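Local structure of ammonium transporter (Kuenenia stuttgartiensis, 6EU6) at residues A[388-393]-A[397-402]; A[116-121]-A[180-185]; A[41-46]-A[110-115]. The protein probably senses ammonium in the membrane, as the transporter-like part of an ammonium sensor histidine kinase built on the Amt fold. All coordinates share one frame; numbering follows the deposited sequence.

Contact 1: A[388-393]-A[397-402]; sequences LRVTPE and RGLNVA. With LMT (dodecyl-beta-D-maltoside), chain E.
Val-390 and Leu-399 make the apolar half of this contact, and Glu-393 and Arg-397 the polar half. The leucine sends in a single methyl, CD2, which lies 3.7 Å from Val-390 CG1 and almost as close to CG2, so it rests against both branches of the valine, the two side chains crossing at a slant. With CG of Leu-399 beside its backbone N (chi1 -60°), CD1 prolongs the chain and CD2, the other branch, turns to the valine. The other side of Val-390 CG1 is taken by the sugar of a bound dodecyl maltoside, whose C2B is 3.9 Å away.

Hydrogen bonding across the pair comes down to one backbone bond, Arg-397 N to Glu-393 O (2.9 Å, 165° at the hydrogen). It is the i to i+4 bond of a one-and-a-half-turn helix, 392-397, which follows the long helix 353-385 in the chain. Thr-391 is the N-cap of this helix, its OG1 weakly bonded to Glu-394 N, while at the far end Gly-398 leaves helical geometry with a positive phi of 116°.

The charged ends of the polar pair stay apart: Glu-393 OE1 is 6.1 Å from Arg-397 NH2, too far for a salt bridge. Instead the arginine bends at chi2 and chi3 and folds back over the start of the helix, bringing NH2 to 4.0 Å from Glu-393 CB and one guanidinium face, near its rim, over the carbonyl O of Glu-393.

The detergent is held by both backbone and side chain: its O6B hydroxyl donates to Arg-389 O at 2.6 Å. The same detergent molecule is also hydrogen-bonded to Glu-394 OE1 and Ile-122 N.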
loop_
_atom_site.group_PDB
_atom_site.type_symbol
_atom_site.label_atom_id
_atom_site.label_comp_id
_atom_site.label_asym_id
_atom_site.label_seq_id
_atom_site.Cartn_x
_atom_site.Cartn_y
_atom_site.Cartn_z
ATOM N N LEU A 388 33.253 6.276 11.526
ATOM C CA LEU A 388 32.065 5.545 11.133
ATOM C C LEU A 388 30.949 5.866 12.086
ATOM O O LEU A 388 29.768 5.738 11.678
ATOM C CB LEU A 388 32.327 4.013 11.094
ATOM C CG LEU A 388 33.418 3.527 10.165
ATOM C CD1 LEU A 388 33.544 2.023 10.215
ATOM C CD2 LEU A 388 33.252 4.075 8.736
ATOM N N ARG A 389 31.289 6.150 13.355
ATOM C CA ARG A 389 30.266 6.476 14.335
ATOM C C ARG A 389 30.107 7.944 14.590
ATOM O O ARG A 389 31.019 8.737 14.373
ATOM C CB ARG A 389 30.511 5.930 15.697
ATOM C CG ARG A 389 31.004 4.590 15.818
ATOM C CD ARG A 389 31.376 4.359 17.263
ATOM N NE ARG A 389 30.262 4.369 18.216
ATOM C CZ ARG A 389 29.637 3.308 18.723
ATOM N NH1 ARG A 389 29.896 2.056 18.328
ATOM N NH2 ARG A 389 28.723 3.493 19.638
ATOM N N VAL A 390 28.954 8.294 15.131
ATOM C CA VAL A 390 28.751 9.620 15.688
ATOM C C VAL A 390 29.386 9.675 17.094
ATOM O O VAL A 390 29.749 8.639 17.682
ATOM C CB VAL A 390 27.258 10.035 15.737
ATOM C CG1 VAL A 390 26.616 9.900 14.393
ATOM C CG2 VAL A 390 26.452 9.244 16.808
ATOM N N THR A 391 29.508 10.880 17.656
ATOM C CA THR A 391 30.110 11.018 18.999
ATOM C C THR A 391 29.152 10.451 20.029
ATOM O O THR A 391 27.930 10.371 19.805
ATOM C CB THR A 391 30.452 12.480 19.349
ATOM O OG1 THR A 391 29.236 13.249 19.464
ATOM C CG2 THR A 391 31.321 13.089 18.242
ATOM N N PRO A 392 29.686 10.034 21.177
ATOM C CA PRO A 392 28.806 9.486 22.177
ATOM C C PRO A 392 27.721 10.471 22.618
ATOM O O PRO A 392 26.596 10.040 22.961
ATOM C CB PRO A 392 29.768 9.190 23.330
ATOM C CG PRO A 392 31.047 8.881 22.664
ATOM C CD PRO A 392 31.084 9.977 21.622
ATOM N N GLU A 393 28.022 11.773 22.575
ATOM C CA GLU A 393 27.070 12.784 23.057
ATOM C C GLU A 393 25.853 12.786 22.096
ATOM O O GLU A 393 24.701 12.734 22.474
ATOM C CB GLU A 393 27.730 14.206 23.139
ATOM C CG GLU A 393 29.145 14.268 23.739
ATOM C CD GLU A 393 30.304 14.065 22.720
ATOM O OE1 GLU A 393 30.490 14.903 21.787
ATOM O OE2 GLU A 393 31.054 13.062 22.871
ATOM N N ARG A 397 21.980 11.902 22.893
ATOM C CA ARG A 397 20.954 12.878 22.610
ATOM C C ARG A 397 19.987 12.359 21.529
ATOM O O ARG A 397 18.824 12.655 21.551
ATOM C CB ARG A 397 21.603 14.156 22.121
ATOM C CG ARG A 397 20.955 15.415 22.678
ATOM C CD ARG A 397 22.015 16.468 22.973
ATOM N NE ARG A 397 22.859 16.685 21.795
ATOM C CZ ARG A 397 24.177 16.882 21.823
ATOM N NH1 ARG A 397 24.851 17.051 20.684
ATOM N NH2 ARG A 397 24.828 16.904 22.979
ATOM N N GLY A 398 20.484 11.619 20.551
ATOM C CA GLY A 398 19.640 11.215 19.453
ATOM C C GLY A 398 20.135 11.817 18.166
ATOM O O GLY A 398 20.592 12.962 18.142
ATOM N N LEU A 399 20.047 11.075 17.079
ATOM C CA LEU A 399 20.493 11.570 15.791
ATOM C C LEU A 399 19.537 12.596 15.228
ATOM O O LEU A 399 19.866 13.321 14.319
ATOM C CB LEU A 399 20.710 10.455 14.806
ATOM C CG LEU A 399 21.744 9.441 15.218
ATOM C CD1 LEU A 399 21.851 8.377 14.178
ATOM C CD2 LEU A 399 23.070 10.117 15.344
ATOM N N ASN A 400 18.343 12.644 15.781
ATOM C CA ASN A 400 17.360 13.651 15.365
ATOM C C ASN A 400 17.824 14.991 15.920
ATOM O O ASN A 400 17.283 15.447 16.912
ATOM C CB ASN A 400 15.981 13.360 15.975
ATOM C CG ASN A 400 15.440 11.989 15.616
ATOM O OD1 ASN A 400 16.019 11.270 14.825
ATOM N ND2 ASN A 400 14.322 11.632 16.219
ATOM N N VAL A 401 18.795 15.652 15.300
ATOM C CA VAL A 401 19.320 16.853 15.933
ATOM C C VAL A 401 18.859 18.114 15.266
ATOM O O VAL A 401 18.159 18.881 15.861
ATOM C CB VAL A 401 20.847 16.826 16.084
ATOM C CG1 VAL A 401 21.242 17.617 17.327
ATOM C CG2 VAL A 401 21.369 15.406 16.209
ATOM N N ALA A 402 19.226 18.297 14.019
ATOM C CA ALA A 402 18.801 19.465 13.284
ATOM C C ALA A 402 17.327 19.837 13.353
ATOM O O ALA A 402 17.077 21.028 13.457
ATOM C CB ALA A 402 19.266 19.410 11.847
HETATM C C1B LMT E . 28.810 12.236 12.177
HETATM C C2B LMT E . 28.662 13.061 13.497
HETATM C C3B LMT E . 29.930 13.862 13.760
HETATM C C4B LMT E . 31.031 12.845 13.849
HETATM C C5B LMT E . 31.219 12.118 12.544
HETATM C C6B LMT E . 32.440 11.191 12.669
HETATM O O1B LMT E . 28.975 13.119 11.074
HETATM O O2B LMT E . 27.592 14.013 13.427
HETATM O O3B LMT E . 29.944 14.600 14.990
HETATM O "O4'" LMT E . 32.256 13.492 14.216
HETATM O O5B LMT E . 29.984 11.423 12.207
HETATM O O6B LMT E . 32.682 10.696 14.035
HETATM C "C1'" LMT E . 27.213 14.387 7.585
HETATM C "C2'" LMT E . 26.386 14.139 8.789
HETATM C "C3'" LMT E . 27.189 14.087 10.009
HETATM C "C4'" LMT E . 28.146 12.986 9.929
HETATM C "C5'" LMT E . 28.936 13.110 8.603
HETATM C "C6'" LMT E . 29.821 11.897 8.411
HETATM O "O1'" LMT E . 26.380 14.468 6.449
HETATM O "O2'" LMT E . 25.513 15.214 8.992
HETATM O "O3'" LMT E . 26.401 13.841 11.158
HETATM O "O5'" LMT E . 28.101 13.289 7.469
HETATM O "O6'" LMT E . 29.176 10.625 8.615
HETATM C C1 LMT E . 27.132 14.728 5.233
HETATM C C2 LMT E . 26.171 15.005 4.067
HETATM C C3 LMT E . 26.856 15.071 2.705
HETATM C C4 LMT E . 25.868 15.361 1.548
HETATM C C5 LMT E . 25.678 14.180 0.587
HETATM C C6 LMT E . 25.644 14.483 -0.909
HETATM C C7 LMT E . 25.011 13.299 -1.668
HETATM C C8 LMT E . 25.851 12.732 -2.808
HETATM C C9 LMT E . 25.207 11.531 -3.550
HETATM C C10 LMT E . 25.872 11.205 -4.937
HETATM C C11 LMT E . 26.069 9.705 -5.347
HETATM C C12 LMT E . 25.235 9.147 -6.518
#

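Contact 2: A[116-121]-A[180-185]; sequences AERSGF and AAAIMV. With LMT (dodecyl-beta-D-maltoside), chain E.
NH1 of Arg-118, the arginine that a water links to Ala-182, is gripped by two backbone carbonyls, Ala-116 O (3.1 Å, 166° at the hydrogen, in the guanidinium plane at its edge) and Ala-114 O. NE is bonded to Gly-186 O, just past the helix 167-185, and NH2 to Asp-317 O. These carbonyls hold the group against rotation. Ala-114 O and Gly-186 O lie at or just past the C-terminal ends of helices 93-114 and 167-185, whose partial negative charge would probably favour the guanidinium.

Ala-182 O is 3.9 Å from NH2 and has no direct bond with it. A water spans the pair, donating to Ala-182 O at 2.8 Å and receiving a weak bond from Arg-118 NH2 at 3.3 Å.

The arginine also packs on Val-185. Its chain bends at chi2 and crosses the valine at a slant, so that Val-185 CG1 touches NE at 3.6 Å and CG at 3.7 Å. Val-185 CG2, the other branch, meets Ser-119 CB at 4.0 Å, while the serine OG turns to Ile-115 O and Asn-124 ND2.

The loop from Ala-116 joins helix 93-114 to helix 121-144, and its buried Arg-118 and Ser-119 pack on the C-terminal turn of helix 167-185. Ala-181, Ile-183 and Met-184 of the same helix also touch helix 353-385.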
loop_
_atom_site.group_PDB
_atom_site.type_symbol
_atom_site.label_atom_id
_atom_site.label_comp_id
_atom_site.label_asym_id
_atom_site.label_seq_id
_atom_site.Cartn_x
_atom_site.Cartn_y
_atom_site.Cartn_z
ATOM N N ALA A 116 21.925 1.376 12.385
ATOM C CA ALA A 116 21.133 2.458 12.902
ATOM C C ALA A 116 21.563 2.916 14.306
ATOM O O ALA A 116 22.108 2.125 15.136
ATOM C CB ALA A 116 19.665 2.063 12.940
ATOM N N GLU A 117 21.256 4.187 14.591
ATOM C CA GLU A 117 21.368 4.743 15.972
ATOM C C GLU A 117 22.760 5.249 16.362
ATOM O O GLU A 117 22.829 6.093 17.236
ATOM C CB GLU A 117 20.812 3.794 17.101
ATOM C CG GLU A 117 19.483 3.123 16.714
ATOM C CD GLU A 117 18.490 3.114 17.845
ATOM O OE1 GLU A 117 17.517 3.883 17.849
ATOM O OE2 GLU A 117 18.696 2.320 18.755
ATOM N N ARG A 118 23.812 4.822 15.668
ATOM C CA ARG A 118 25.160 5.246 16.062
ATOM C C ARG A 118 26.143 5.410 14.928
ATOM O O ARG A 118 27.210 5.973 15.124
ATOM C CB ARG A 118 25.710 4.359 17.163
ATOM C CG ARG A 118 26.331 3.023 16.698
ATOM C CD ARG A 118 25.300 2.033 16.161
ATOM N NE ARG A 118 25.848 0.676 16.046
ATOM C CZ ARG A 118 25.239 -0.389 15.552
ATOM N NH1 ARG A 118 23.967 -0.310 15.170
ATOM N NH2 ARG A 118 25.867 -1.540 15.461
ATOM N N SER A 119 25.803 4.958 13.736
ATOM C CA SER A 119 26.583 5.277 12.599
ATOM C C SER A 119 26.256 6.680 12.141
ATOM O O SER A 119 25.104 7.190 12.354
ATOM C CB SER A 119 26.371 4.258 11.492
ATOM O OG SER A 119 25.078 4.300 10.963
ATOM N N GLY A 120 27.230 7.315 11.471
ATOM C CA GLY A 120 26.992 8.599 10.829
ATOM C C GLY A 120 26.450 8.451 9.447
ATOM O O GLY A 120 26.441 7.330 8.854
ATOM N N PHE A 121 25.985 9.577 8.905
ATOM C CA PHE A 121 25.411 9.612 7.551
ATOM C C PHE A 121 26.310 9.073 6.419
ATOM O O PHE A 121 25.893 8.272 5.586
ATOM C CB PHE A 121 25.003 11.012 7.227
ATOM C CG PHE A 121 24.128 11.106 6.037
ATOM C CD1 PHE A 121 22.884 10.512 6.033
ATOM C CD2 PHE A 121 24.531 11.812 4.910
ATOM C CE1 PHE A 121 22.041 10.611 4.921
ATOM C CE2 PHE A 121 23.715 11.908 3.805
ATOM C CZ PHE A 121 22.449 11.322 3.822
ATOM N N ALA A 180 29.268 -6.776 8.280
ATOM C CA ALA A 180 30.525 -6.069 8.309
ATOM C C ALA A 180 30.385 -4.660 8.798
ATOM O O ALA A 180 31.212 -4.138 9.573
ATOM C CB ALA A 180 31.168 -6.069 6.923
ATOM N N ALA A 181 29.382 -3.970 8.276
ATOM C CA ALA A 181 29.174 -2.593 8.720
ATOM C C ALA A 181 28.872 -2.512 10.258
ATOM O O ALA A 181 29.437 -1.651 10.968
ATOM C CB ALA A 181 28.068 -1.941 7.887
ATOM N N ALA A 182 28.042 -3.427 10.793
ATOM C CA ALA A 182 27.729 -3.390 12.186
ATOM C C ALA A 182 29.003 -3.626 13.056
ATOM O O ALA A 182 29.151 -3.085 14.162
ATOM C CB ALA A 182 26.687 -4.431 12.540
ATOM N N ILE A 183 29.858 -4.480 12.563
ATOM C CA ILE A 183 31.113 -4.799 13.248
ATOM C C ILE A 183 32.041 -3.601 13.272
ATOM O O ILE A 183 32.536 -3.225 14.298
ATOM C CB ILE A 183 31.849 -5.991 12.595
ATOM C CG1 ILE A 183 31.161 -7.272 13.022
ATOM C CG2 ILE A 183 33.292 -6.130 13.124
ATOM C CD1 ILE A 183 31.609 -8.496 12.232
ATOM N N MET A 184 32.266 -2.994 12.131
ATOM C CA MET A 184 33.153 -1.872 12.038
ATOM C C MET A 184 32.603 -0.651 12.733
ATOM O O MET A 184 33.379 0.144 13.248
ATOM C CB MET A 184 33.443 -1.632 10.554
ATOM C CG MET A 184 34.217 -2.784 9.912
ATOM S SD MET A 184 35.823 -2.978 10.795
ATOM C CE MET A 184 36.451 -1.357 10.483
ATOM N N VAL A 185 31.284 -0.446 12.770
ATOM C CA VAL A 185 30.723 0.699 13.525
ATOM C C VAL A 185 30.822 0.466 15.073
ATOM O O VAL A 185 31.041 1.383 15.871
ATOM C CB VAL A 185 29.258 0.927 13.091
ATOM C CG1 VAL A 185 28.549 1.863 14.039
ATOM C CG2 VAL A 185 29.193 1.427 11.664
HETATM C C1B LMT E . 28.810 12.236 12.177
HETATM C C2B LMT E . 28.662 13.061 13.497
HETATM C C3B LMT E . 29.930 13.862 13.760
HETATM C C4B LMT E . 31.031 12.845 13.849
HETATM C C5B LMT E . 31.219 12.118 12.544
HETATM C C6B LMT E . 32.440 11.191 12.669
HETATM O O1B LMT E . 28.975 13.119 11.074
HETATM O O2B LMT E . 27.592 14.013 13.427
HETATM O O3B LMT E . 29.944 14.600 14.990
HETATM O "O4'" LMT E . 32.256 13.492 14.216
HETATM O O5B LMT E . 29.984 11.423 12.207
HETATM O O6B LMT E . 32.682 10.696 14.035
HETATM C "C1'" LMT E . 27.213 14.387 7.585
HETATM C "C2'" LMT E . 26.386 14.139 8.789
HETATM C "C3'" LMT E . 27.189 14.087 10.009
HETATM C "C4'" LMT E . 28.146 12.986 9.929
HETATM C "C5'" LMT E . 28.936 13.110 8.603
HETATM C "C6'" LMT E . 29.821 11.897 8.411
HETATM O "O1'" LMT E . 26.380 14.468 6.449
HETATM O "O2'" LMT E . 25.513 15.214 8.992
HETATM O "O3'" LMT E . 26.401 13.841 11.158
HETATM O "O5'" LMT E . 28.101 13.289 7.469
HETATM O "O6'" LMT E . 29.176 10.625 8.615
HETATM C C1 LMT E . 27.132 14.728 5.233
HETATM C C2 LMT E . 26.171 15.005 4.067
HETATM C C3 LMT E . 26.856 15.071 2.705
HETATM C C4 LMT E . 25.868 15.361 1.548
HETATM C C5 LMT E . 25.678 14.180 0.587
HETATM C C6 LMT E . 25.644 14.483 -0.909
HETATM C C7 LMT E . 25.011 13.299 -1.668
HETATM C C8 LMT E . 25.851 12.732 -2.808
HETATM C C9 LMT E . 25.207 11.531 -3.550
HETATM C C10 LMT E . 25.872 11.205 -4.937
HETATM C C11 LMT E . 26.069 9.705 -5.347
HETATM C C12 LMT E . 25.235 9.147 -6.518
HETATM O O HOH W 1 27.972 -3.883 16.600
#

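Contact 3: A[41-46]-A[110-115]; sequences ISIALR and ILTGAI. With SO4 (sulfate ion), chain H.
Arg-46 leaves helix 40-67 facing Thr-112, and its CB packs on the threonine CG2 at 4.2 Å. From there the chain runs extended through CG and CD, both 3.8 Å from O4 of a bound sulfate. NE makes the straightest bond to that ion, reaching O4 at 2.7 Å with 159° at the hydrogen and the oxygen in the guanidinium plane, at its edge. NH2 adds two weak bonds, to O2 at 2.8 Å and again to O4, which is therefore shared by two donors; NH2 also donates to Ser-119 O. The sulfate probably came from the crystallisation liquor. NH1 points the other way, toward helix 93-114: a water accepts from it at 3.0 Å and donates to Thr-112 O at 2.9 Å. Each nitrogen of the buried guanidinium thus has a partner, and bonds on two sides fix the rotation of the group.

Ile-43, one turn earlier, approaches the same carbonyl with carbon. With CG1 anti to the backbone N (chi1 -163°) and a bend at chi2, CD1 comes to 3.6 Å from Thr-112 O and against CB of the threonine. The threonine OG1 turns to Glu-31 OE1 and Thr-109 O, and it also holds an ammonium ion, probably from the crystallisation liquor too.

Thr-112 lies where helix 93-114 is kinked, the N of Leu-111 and of Thr-112 lacking bonds to the preceding turn. The other side of segment 41-46 lies at the subunit interface, where Ile-41 and Leu-45 pack on Val-206 of a neighbouring subunit and Ala-44 on its Thr-210. The contact joins helices 40-67 and 93-114 within the membrane helix bundle of the trimeric Amt fold, beside that interface.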
loop_
_atom_site.group_PDB
_atom_site.type_symbol
_atom_site.label_atom_id
_atom_site.label_comp_id
_atom_site.label_asym_id
_atom_site.label_seq_id
_atom_site.Cartn_x
_atom_site.Cartn_y
_atom_site.Cartn_z
ATOM N N ILE A 41 13.758 10.026 13.213
ATOM C CA ILE A 41 13.980 10.915 12.074
ATOM C C ILE A 41 15.145 10.434 11.260
ATOM O O ILE A 41 15.033 10.405 9.994
ATOM C CB ILE A 41 14.142 12.423 12.513
ATOM C CG1 ILE A 41 12.862 12.886 13.263
ATOM C CG2 ILE A 41 14.388 13.318 11.297
ATOM C CD1 ILE A 41 13.003 14.269 13.937
ATOM N N SER A 42 16.290 10.099 11.881
ATOM C CA SER A 42 17.461 9.797 11.078
ATOM C C SER A 42 17.192 8.521 10.284
ATOM O O SER A 42 17.625 8.368 9.176
ATOM C CB SER A 42 18.751 9.544 11.871
ATOM O OG SER A 42 18.552 8.509 12.792
ATOM N N ILE A 43 16.544 7.549 10.901
ATOM C CA ILE A 43 16.364 6.309 10.225
ATOM C C ILE A 43 15.337 6.450 9.064
ATOM O O ILE A 43 15.514 5.844 8.000
ATOM C CB ILE A 43 16.199 5.140 11.241
ATOM C CG1 ILE A 43 16.438 3.795 10.553
ATOM C CG2 ILE A 43 14.884 5.210 11.942
ATOM C CD1 ILE A 43 17.897 3.503 10.172
ATOM N N ALA A 44 14.309 7.277 9.218
ATOM C CA ALA A 44 13.372 7.491 8.122
ATOM C C ALA A 44 14.103 8.097 6.928
ATOM O O ALA A 44 13.974 7.647 5.777
ATOM C CB ALA A 44 12.202 8.387 8.545
ATOM N N LEU A 45 14.928 9.081 7.203
ATOM C CA LEU A 45 15.663 9.772 6.164
ATOM C C LEU A 45 16.725 8.933 5.459
ATOM O O LEU A 45 16.880 9.076 4.244
ATOM C CB LEU A 45 16.306 11.029 6.709
ATOM C CG LEU A 45 15.212 12.000 7.158
ATOM C CD1 LEU A 45 15.902 13.214 7.752
ATOM C CD2 LEU A 45 14.248 12.413 6.048
ATOM N N ARG A 46 17.469 8.091 6.206
ATOM C CA ARG A 46 18.450 7.199 5.578
ATOM C C ARG A 46 17.783 6.245 4.602
ATOM O O ARG A 46 18.299 5.970 3.507
ATOM C CB ARG A 46 19.269 6.448 6.650
ATOM C CG ARG A 46 20.227 7.383 7.360
ATOM C CD ARG A 46 20.660 6.807 8.677
ATOM N NE ARG A 46 21.490 7.769 9.363
ATOM C CZ ARG A 46 22.382 7.498 10.311
ATOM N NH1 ARG A 46 22.586 6.246 10.789
ATOM N NH2 ARG A 46 23.124 8.511 10.754
ATOM N N ILE A 110 18.958 -3.054 3.413
ATOM C CA ILE A 110 19.220 -3.906 4.563
ATOM C C ILE A 110 20.253 -3.253 5.524
ATOM O O ILE A 110 20.114 -3.269 6.764
ATOM C CB ILE A 110 19.737 -5.295 4.101
ATOM C CG1 ILE A 110 18.571 -6.012 3.411
ATOM C CG2 ILE A 110 20.224 -6.141 5.281
ATOM C CD1 ILE A 110 18.902 -7.183 2.483
ATOM N N LEU A 111 21.301 -2.669 4.940
ATOM C CA LEU A 111 22.342 -2.000 5.697
ATOM C C LEU A 111 21.803 -1.106 6.779
ATOM O O LEU A 111 22.321 -1.091 7.871
ATOM C CB LEU A 111 23.148 -1.111 4.710
ATOM C CG LEU A 111 24.266 -0.255 5.312
ATOM C CD1 LEU A 111 25.334 -1.113 6.017
ATOM C CD2 LEU A 111 24.915 0.554 4.239
ATOM N N THR A 112 20.886 -0.200 6.431
ATOM C CA THR A 112 20.567 0.894 7.357
ATOM C C THR A 112 20.114 0.424 8.727
ATOM O O THR A 112 20.462 1.020 9.756
ATOM C CB THR A 112 19.545 1.892 6.832
ATOM O OG1 THR A 112 18.294 1.224 6.667
ATOM C CG2 THR A 112 20.010 2.473 5.529
ATOM N N GLY A 113 19.367 -0.645 8.789
ATOM C CA GLY A 113 18.868 -1.066 10.081
ATOM C C GLY A 113 19.935 -1.698 10.948
ATOM O O GLY A 113 19.842 -1.663 12.172
ATOM N N ALA A 114 20.921 -2.316 10.329
ATOM C CA ALA A 114 22.004 -2.973 11.080
ATOM C C ALA A 114 22.926 -1.939 11.750
ATOM O O ALA A 114 23.398 -2.140 12.876
ATOM C CB ALA A 114 22.770 -3.851 10.162
ATOM N N ILE A 115 23.121 -0.791 11.110
ATOM C CA ILE A 115 23.978 0.270 11.727
ATOM C C ILE A 115 23.236 1.506 12.239
ATOM O O ILE A 115 23.822 2.558 12.548
ATOM C CB ILE A 115 25.117 0.651 10.787
ATOM C CG1 ILE A 115 24.600 1.206 9.501
ATOM C CG2 ILE A 115 25.991 -0.596 10.543
ATOM C CD1 ILE A 115 25.673 1.775 8.578
HETATM S S SO4 H . 21.675 11.447 10.155
HETATM O O1 SO4 H . 20.309 11.706 10.534
HETATM O O2 SO4 H . 22.444 11.127 11.405
HETATM O O3 SO4 H . 22.243 12.655 9.515
HETATM O O4 SO4 H . 21.648 10.419 9.086
HETATM O O HOH W 2 21.791 3.565 9.672
#

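The three contacts touch one another on the same side of the chain's centre, about 10 (2 and 3), 12 (1 and 2) and 13 Å (1 and 3) between centres. Contact 1 is tied to the loop of contact 2 by a probable bond from Val-390 N to Arg-118 O (2.9 Å) and to its helix by one from Arg-389 NH1 to Val-185 O (2.8 Å). Asn-400 OD1 probably bonds Ser-42 N of contact 3 at 3.2 Å. Contacts 2 and 3 share a probable bond, Arg-46 NH2 to Ser-119 O (2.9 Å), and pack through Ala-181 and Leu-111. One dodecyl maltoside touches contacts 1 and 2, while Ile-183 of contact 2 lines the nonyl maltoside pocket.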